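Local coordinates for Card1 endonuclease domain-containing protein (Vibrio cholerae, PDB 1XMX) that is of unknown function but carries a Card1-like endonuclease domain of the PDDEXK clan and may bind nucleic acid, at residues Ser223-Glu227 with Ala228-Ser232. Residues are numbered along the deposited sequence; the frame is centred on the assembly and turned at random.
Sequences SDLVE and AKIAS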
# COMPACT_ATOMS: atom_id res chain seq x y z
N SER A 223 -5.03 -26.53 22.80
CA SER A 223 -4.33 -26.24 24.05
C SER A 223 -3.49 -24.94 23.95
O SER A 223 -3.18 -24.34 24.97
CB SER A 223 -3.51 -27.44 24.48
OG SER A 223 -2.58 -27.62 23.46
N ASP A 224 -3.13 -24.50 22.74
CA ASP A 224 -2.49 -23.19 22.58
C ASP A 224 -3.46 -22.06 22.86
O ASP A 224 -3.11 -21.06 23.52
CB ASP A 224 -1.95 -22.99 21.16
CG ASP A 224 -0.73 -23.82 20.85
OD1 ASP A 224 0.10 -24.08 21.74
OD2 ASP A 224 -0.60 -24.23 19.67
N LEU A 225 -4.65 -22.19 22.32
CA LEU A 225 -5.74 -21.27 22.63
C LEU A 225 -5.96 -21.20 24.13
O LEU A 225 -6.13 -20.11 24.68
CB LEU A 225 -7.05 -21.72 21.96
CG LEU A 225 -6.89 -21.82 20.44
CD1 LEU A 225 -8.18 -22.31 19.85
CD2 LEU A 225 -6.45 -20.50 19.85
N VAL A 226 -5.95 -22.34 24.79
CA VAL A 226 -6.16 -22.38 26.25
C VAL A 226 -5.01 -21.70 27.01
O VAL A 226 -5.25 -20.84 27.84
CB VAL A 226 -6.43 -23.83 26.76
CG1 VAL A 226 -6.51 -23.94 28.30
CG2 VAL A 226 -7.76 -24.34 26.19
N GLU A 227 -3.78 -22.10 26.74
CA GLU A 227 -2.63 -21.46 27.37
C GLU A 227 -2.65 -19.92 27.17
O GLU A 227 -2.35 -19.15 28.11
CB GLU A 227 -1.35 -22.05 26.82
CG GLU A 227 -0.16 -21.59 27.57
CD GLU A 227 1.12 -22.28 27.15
OE1 GLU A 227 1.18 -23.51 27.18
OE2 GLU A 227 2.10 -21.58 26.83
N ALA A 228 -3.03 -19.49 25.97
CA ALA A 228 -3.08 -18.08 25.62
C ALA A 228 -4.22 -17.37 26.26
O ALA A 228 -4.29 -16.14 26.10
CB ALA A 228 -3.12 -17.84 24.10
N LYS A 229 -5.04 -18.11 27.00
CA LYS A 229 -6.26 -17.61 27.67
C LYS A 229 -7.28 -16.97 26.71
O LYS A 229 -8.11 -16.16 27.12
CB LYS A 229 -5.96 -16.68 28.87
CG LYS A 229 -5.12 -17.36 29.95
CD LYS A 229 -4.92 -16.49 31.21
CE LYS A 229 -3.82 -17.07 32.16
NZ LYS A 229 -2.39 -16.58 31.83
N ILE A 230 -7.27 -17.37 25.43
CA ILE A 230 -8.28 -16.87 24.50
C ILE A 230 -9.42 -17.84 24.12
O ILE A 230 -10.33 -17.49 23.32
CB ILE A 230 -7.63 -16.30 23.23
CG1 ILE A 230 -6.82 -17.40 22.51
CG2 ILE A 230 -6.78 -15.13 23.57
CD1 ILE A 230 -6.50 -17.02 21.06
N ALA A 231 -9.36 -19.06 24.67
CA ALA A 231 -10.49 -20.02 24.64
C ALA A 231 -10.41 -20.95 25.82
O ALA A 231 -9.36 -21.14 26.42
CB ALA A 231 -10.51 -20.85 23.36
N SER A 232 -11.56 -21.54 26.17
CA SER A 232 -11.55 -22.64 27.07
C SER A 232 -11.97 -23.87 26.24
O SER A 232 -12.64 -23.76 25.19
CB SER A 232 -12.47 -22.35 28.28
OG SER A 232 -13.83 -22.22 27.86
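The carbonyl oxygen L225 O is gripped by two backbone amides from beyond the end of helix 216-227. I230 N donates to it at 3.1 Å, with a C=O...N angle of 162° that places this donor almost straight ahead of the carbonyl. A231 N adds a longer, weak bond to the same oxygen. One residue earlier in the helix, D224 O takes the last regular i to i-4 bond, from A228 N at 2.9 Å. K229 N then bonds to V226 O, a three-residue step, and sits well above that carbonyl's plane. K229 has a positive phi, and the bond from I230 N spans five residues back; together with the K229-to-V226 link this identifies a Schellman motif, which ends the helix and turns the chain into strand 231-234. This strand is an edge of the three-stranded antiparallel sheet, where S232 pairs through its backbone with T239. Side-chain packing accompanies the turn. I230 has CG1 between its backbone N and carbonyl carbon (chi1 60°), a torsion that lays CG1 against L225 O at 3.5 Å and carries CD1 on to an apolar contact with L225 CD2 at 3.7 Å, the two side chains meeting at a slant. The CB methyl of A231 makes a second apolar contact, abutting L225 CB at 3.8 Å. Helix 164-179 adds to this cluster, with W177 against L225 and L173 against I230, while F240 of strand 237-240 also touches L225. V226 CA directs a C-H at A231 O, 3.4 Å away and with an angle of 161° at the hydrogen, and the CG2 branch of V226 lies against that oxygen too. The carboxylate of D224 looks elsewhere: its OD2 accepts a hydrogen bond from W177 NE1, tying the last turn to helix 164-179.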